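Local coordinates for N(G),N(G)-dimethylarginine dimethylaminohydrolase (Pseudomonas aeruginosa, PDB 1H70), which hydrolyses N(G),N(G)-dimethyl-L-arginine and N(G)-monomethyl-L-arginine to L-citrulline, releasing dimethylamine or methylamine, at residues 37-49 with 205-217. The protein carries 1 engineered substitution. Numbering follows the deposited sequence.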
loop_
_atom_site.group_PDB
_atom_site.type_symbol
_atom_site.label_atom_id
_atom_site.label_comp_id
_atom_site.label_asym_id
_atom_site.label_seq_id
_atom_site.Cartn_x
_atom_site.Cartn_y
_atom_site.Cartn_z
ATOM N N ASN A 37 -10.587 -9.442 -8.993
ATOM C CA ASN A 37 -11.046 -9.133 -10.334
ATOM C C ASN A 37 -11.810 -7.815 -10.259
ATOM O O ASN A 37 -11.587 -6.922 -11.068
ATOM C CB ASN A 37 -11.912 -10.260 -10.886
ATOM C CG ASN A 37 -12.382 -9.998 -12.303
ATOM O OD1 ASN A 37 -11.569 -9.784 -13.228
ATOM N ND2 ASN A 37 -13.704 -10.005 -12.484
ATOM N N ALA A 38 -12.678 -7.665 -9.269
ATOM C CA ALA A 38 -13.459 -6.427 -9.130
ATOM C C ALA A 38 -12.533 -5.221 -8.956
ATOM O O ALA A 38 -12.815 -4.103 -9.435
ATOM C CB ALA A 38 -14.452 -6.549 -7.959
ATOM N N TYR A 39 -11.423 -5.446 -8.256
ATOM C CA TYR A 39 -10.430 -4.406 -7.998
ATOM C C TYR A 39 -9.759 -4.020 -9.317
ATOM O O TYR A 39 -9.567 -2.848 -9.600
ATOM C CB TYR A 39 -9.417 -4.943 -6.991
ATOM C CG TYR A 39 -8.206 -4.124 -6.613
ATOM C CD1 TYR A 39 -8.333 -2.947 -5.874
ATOM C CD2 TYR A 39 -6.920 -4.557 -6.938
ATOM C CE1 TYR A 39 -7.201 -2.231 -5.478
ATOM C CE2 TYR A 39 -5.788 -3.842 -6.545
ATOM C CZ TYR A 39 -5.946 -2.668 -5.828
ATOM O OH TYR A 39 -4.840 -1.926 -5.420
ATOM N N ILE A 40 -9.397 -5.007 -10.121
ATOM C CA ILE A 40 -8.792 -4.705 -11.439
ATOM C C ILE A 40 -9.758 -3.950 -12.357
ATOM O O ILE A 40 -9.362 -3.000 -13.053
ATOM C CB ILE A 40 -8.286 -6.012 -12.101
ATOM C CG1 ILE A 40 -7.172 -6.633 -11.256
ATOM C CG2 ILE A 40 -7.754 -5.758 -13.520
ATOM C CD1 ILE A 40 -5.936 -5.738 -11.062
ATOM N N ARG A 41 -11.037 -4.342 -12.345
ATOM C CA ARG A 41 -12.029 -3.686 -13.188
ATOM C C ARG A 41 -12.224 -2.247 -12.778
ATOM O O ARG A 41 -12.499 -1.412 -13.619
ATOM C CB ARG A 41 -13.371 -4.437 -13.190
ATOM C CG ARG A 41 -13.249 -5.872 -13.667
ATOM C CD ARG A 41 -14.621 -6.518 -13.877
ATOM N NE ARG A 41 -15.266 -5.948 -15.059
ATOM C CZ ARG A 41 -16.441 -6.366 -15.531
ATOM N NH1 ARG A 41 -17.071 -7.343 -14.894
ATOM N NH2 ARG A 41 -16.997 -5.813 -16.617
ATOM N N ALA A 42 -12.119 -1.960 -11.478
ATOM C CA ALA A 42 -12.188 -0.581 -10.995
ATOM C C ALA A 42 -10.961 0.172 -11.522
ATOM O O ALA A 42 -11.061 1.310 -12.011
ATOM C CB ALA A 42 -12.184 -0.575 -9.472
ATOM N N LEU A 43 -9.781 -0.442 -11.421
ATOM C CA LEU A 43 -8.551 0.184 -11.889
ATOM C C LEU A 43 -8.546 0.405 -13.394
ATOM O O LEU A 43 -7.887 1.332 -13.893
ATOM C CB LEU A 43 -7.303 -0.603 -11.446
ATOM C CG LEU A 43 -6.959 -0.476 -9.955
ATOM C CD1 LEU A 43 -6.086 -1.629 -9.482
ATOM C CD2 LEU A 43 -6.295 0.879 -9.657
ATOM N N GLN A 44 -9.297 -0.398 -14.140
ATOM C CA GLN A 44 -9.404 -0.213 -15.582
ATOM C C GLN A 44 -10.147 1.076 -15.963
ATOM O O GLN A 44 -10.094 1.488 -17.132
ATOM C CB GLN A 44 -10.153 -1.397 -16.210
ATOM C CG GLN A 44 -9.349 -2.676 -16.400
ATOM C CD GLN A 44 -10.208 -3.819 -16.954
ATOM O OE1 GLN A 44 -10.368 -3.956 -18.186
ATOM N NE2 GLN A 44 -10.708 -4.645 -16.095
ATOM N N THR A 45 -10.821 1.700 -14.996
ATOM C CA THR A 45 -11.538 2.960 -15.243
ATOM C C THR A 45 -10.763 4.182 -14.804
ATOM O O THR A 45 -11.277 5.306 -14.884
ATOM C CB THR A 45 -12.913 3.000 -14.539
ATOM O OG1 THR A 45 -12.775 3.150 -13.116
ATOM C CG2 THR A 45 -13.673 1.688 -14.749
ATOM N N CYS A 46 -9.518 3.998 -14.382
ATOM C CA CYS A 46 -8.737 5.115 -13.848
ATOM C C CYS A 46 -7.664 5.685 -14.779
ATOM O O CYS A 46 -6.750 6.316 -14.323
ATOM C CB CYS A 46 -8.101 4.716 -12.506
ATOM S SG CYS A 46 -9.300 4.260 -11.230
ATOM N N ASP A 47 -7.757 5.448 -16.078
ATOM C CA ASP A 47 -6.805 5.996 -17.036
ATOM C C ASP A 47 -5.347 5.627 -16.763
ATOM O O ASP A 47 -4.436 6.439 -16.908
ATOM C CB ASP A 47 -7.012 7.501 -17.177
ATOM C CG ASP A 47 -8.400 7.789 -17.685
ATOM O OD1 ASP A 47 -9.022 6.859 -18.265
ATOM O OD2 ASP A 47 -8.930 8.882 -17.479
ATOM N N VAL A 48 -5.128 4.358 -16.431
ATOM C CA VAL A 48 -3.768 3.862 -16.224
ATOM C C VAL A 48 -3.630 2.558 -17.000
ATOM O O VAL A 48 -4.658 1.948 -17.337
ATOM C CB VAL A 48 -3.515 3.533 -14.737
ATOM C CG1 VAL A 48 -3.460 4.798 -13.900
ATOM C CG2 VAL A 48 -4.625 2.610 -14.168
ATOM N N ASP A 49 -2.420 2.131 -17.362
ATOM C CA ASP A 49 -2.367 0.765 -17.904
ATOM C C ASP A 49 -2.009 -0.118 -16.733
ATOM O O ASP A 49 -1.457 0.363 -15.734
ATOM C CB ASP A 49 -1.528 0.539 -19.159
ATOM C CG ASP A 49 -0.233 1.197 -19.085
ATOM O OD1 ASP A 49 0.397 0.917 -18.042
ATOM O OD2 ASP A 49 0.212 1.929 -20.028
ATOM N N ASN A 205 -7.574 2.826 4.937
ATOM C CA ASN A 205 -6.705 2.408 3.827
ATOM C C ASN A 205 -7.519 2.539 2.533
ATOM O O ASN A 205 -8.470 1.773 2.322
ATOM C CB ASN A 205 -6.224 0.977 4.073
ATOM C CG ASN A 205 -5.192 0.495 3.062
ATOM O OD1 ASN A 205 -4.080 0.092 3.430
ATOM N ND2 ASN A 205 -5.551 0.478 1.814
ATOM N N CYS A 206 -7.216 3.570 1.729
ATOM C CA CYS A 206 -7.867 3.854 0.452
ATOM C C CYS A 206 -6.785 4.311 -0.519
ATOM O O CYS A 206 -5.695 4.649 -0.091
ATOM C CB CYS A 206 -8.905 4.984 0.544
ATOM S SG CYS A 206 -10.328 4.616 1.588
ATOM N N ILE A 207 -7.080 4.290 -1.823
ATOM C CA ILE A 207 -6.103 4.802 -2.795
ATOM C C ILE A 207 -6.629 5.844 -3.760
ATOM O O ILE A 207 -7.656 5.682 -4.398
ATOM C CB ILE A 207 -5.457 3.674 -3.644
ATOM C CG1 ILE A 207 -6.525 2.795 -4.297
ATOM C CG2 ILE A 207 -4.480 2.865 -2.794
ATOM C CD1 ILE A 207 -5.923 1.674 -5.189
ATOM N N TRP A 208 -5.881 6.940 -3.868
ATOM C CA TRP A 208 -6.167 7.962 -4.845
ATOM C C TRP A 208 -5.486 7.470 -6.119
ATOM O O TRP A 208 -4.327 7.034 -6.073
ATOM C CB TRP A 208 -5.546 9.300 -4.437
ATOM C CG TRP A 208 -5.668 10.392 -5.465
ATOM C CD1 TRP A 208 -6.688 11.311 -5.536
ATOM C CD2 TRP A 208 -4.786 10.672 -6.539
ATOM N NE1 TRP A 208 -6.479 12.149 -6.606
ATOM C CE2 TRP A 208 -5.301 11.794 -7.228
ATOM C CE3 TRP A 208 -3.586 10.104 -6.990
ATOM C CZ2 TRP A 208 -4.680 12.334 -8.359
ATOM C CZ3 TRP A 208 -2.952 10.654 -8.105
ATOM C CH2 TRP A 208 -3.490 11.766 -8.773
ATOM N N VAL A 209 -6.200 7.513 -7.239
ATOM C CA VAL A 209 -5.620 7.193 -8.546
ATOM C C VAL A 209 -6.261 8.154 -9.558
ATOM O O VAL A 209 -7.412 7.974 -9.974
ATOM C CB VAL A 209 -5.932 5.736 -9.043
ATOM C CG1 VAL A 209 -5.157 5.457 -10.341
ATOM C CG2 VAL A 209 -5.586 4.649 -8.011
ATOM N N ASN A 210 -5.553 9.202 -9.941
ATOM C CA ASN A 210 -6.051 10.099 -10.974
ATOM C C ASN A 210 -7.450 10.707 -10.737
ATOM O O ASN A 210 -8.310 10.772 -11.631
ATOM C CB ASN A 210 -5.980 9.370 -12.325
ATOM C CG ASN A 210 -4.533 9.064 -12.732
ATOM O OD1 ASN A 210 -3.588 9.566 -12.117
ATOM N ND2 ASN A 210 -4.350 8.247 -13.779
ATOM N N GLU A 211 -7.655 11.165 -9.525
ATOM C CA GLU A 211 -8.900 11.813 -9.084
ATOM C C GLU A 211 -10.045 10.859 -8.758
ATOM O O GLU A 211 -11.123 11.296 -8.359
ATOM C CB GLU A 211 -9.329 12.985 -9.968
ATOM C CG GLU A 211 -8.317 14.120 -10.147
ATOM C CD GLU A 211 -7.622 14.690 -8.904
ATOM O OE1 GLU A 211 -8.035 14.480 -7.743
ATOM O OE2 GLU A 211 -6.588 15.380 -9.138
ATOM N N ARG A 212 -9.817 9.554 -8.922
ATOM C CA ARG A 212 -10.741 8.520 -8.480
ATOM C C ARG A 212 -10.201 8.098 -7.116
ATOM O O ARG A 212 -8.983 8.237 -6.876
ATOM C CB ARG A 212 -10.720 7.264 -9.361
ATOM C CG ARG A 212 -10.181 7.457 -10.797
ATOM C CD ARG A 212 -11.201 7.921 -11.723
ATOM N NE ARG A 212 -11.093 7.872 -13.182
ATOM C CZ ARG A 212 -10.438 8.536 -14.135
ATOM N NH1 ARG A 212 -10.754 8.199 -15.384
ATOM N NH2 ARG A 212 -9.462 9.442 -13.939
ATOM N N VAL A 213 -11.047 7.620 -6.224
ATOM C CA VAL A 213 -10.538 7.103 -4.953
ATOM C C VAL A 213 -11.178 5.732 -4.807
ATOM O O VAL A 213 -12.415 5.601 -4.791
ATOM C CB VAL A 213 -10.780 7.977 -3.718
ATOM C CG1 VAL A 213 -10.482 7.157 -2.460
ATOM C CG2 VAL A 213 -9.874 9.199 -3.695
ATOM N N ILE A 214 -10.342 4.702 -4.752
ATOM C CA ILE A 214 -10.834 3.329 -4.627
ATOM C C ILE A 214 -10.824 2.962 -3.149
ATOM O O ILE A 214 -9.794 3.142 -2.476
ATOM C CB ILE A 214 -10.001 2.354 -5.472
ATOM C CG1 ILE A 214 -10.210 2.664 -6.972
ATOM C CG2 ILE A 214 -10.419 0.913 -5.186
ATOM C CD1 ILE A 214 -9.272 1.916 -7.914
ATOM N N MET A 215 -11.948 2.496 -2.617
ATOM C CA MET A 215 -12.018 2.214 -1.186
ATOM C C MET A 215 -12.795 0.919 -0.972
ATOM O O MET A 215 -13.533 0.489 -1.879
ATOM C CB MET A 215 -12.755 3.368 -0.462
ATOM C CG MET A 215 -14.237 3.366 -0.806
ATOM S SD MET A 215 -15.212 4.637 0.084
ATOM C CE MET A 215 -14.938 4.106 1.733
ATOM N N PRO A 216 -12.640 0.307 0.200
ATOM C CA PRO A 216 -13.389 -0.915 0.536
ATOM C C PRO A 216 -14.889 -0.614 0.621
ATOM O O PRO A 216 -15.317 0.474 1.080
ATOM C CB PRO A 216 -12.856 -1.298 1.918
ATOM C CG PRO A 216 -12.272 -0.047 2.487
ATOM C CD PRO A 216 -11.756 0.731 1.301
ATOM N N ALA A 217 -15.690 -1.567 0.162
ATOM C CA ALA A 217 -17.146 -1.408 0.207
ATOM C C ALA A 217 -17.635 -1.716 1.629
ATOM O O ALA A 217 -17.030 -2.546 2.305
ATOM C CB ALA A 217 -17.802 -2.343 -0.772
#
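Arg212 and Asp47 form a salt bridge, NH1 to OD2 at 2.9 Å, in which the carboxylate and guanidinium planes stand 89° apart and NH1 meets OD2 from above the carboxylate plane. The same guanidinium reaches Thr45 O through two weak bonds from NE and NH1, lies with one face over Cys46 CA, and sends NH2 back to Asn210 O (2.9 Å), which fixes its rotation. A bend at chi2 (-85°) brings the group round to Thr45 O and the Asp47 carboxylate. Beside it, Asn210 ND2 donates to Cys46 O at 3.1 Å, nearly in line with the C=O bond, while OD1 of this amide takes the backbone N of Phe3. Further in, Cys46 SG presses on Arg212 CG (3.3 Å), and Cys46 CB packs on Val209 CG1, which Val48 CG1 also meets. Ile214 reaches toward the helix: with CG1 anti to its carbonyl carbon (chi1 -67°), CD1 sits 3.6 Å from Leu43 CD2 and also touches Ala42 CB and Cys46 SG. Tyr39 closes the far end, its OH against Ile207 CD1 and hydrogen-bonded to Ser252 OG; the Ile207 side chain lies about 9 Å from the bound citrulline. Helix 37-43 thus packs nearly antiparallel to strand 212-216, while polar bonds tie residues 45-47 to the 207-216 hairpin with its type I' turn: helix-on-sheet packing within the alpha/beta propeller of the DDAH family.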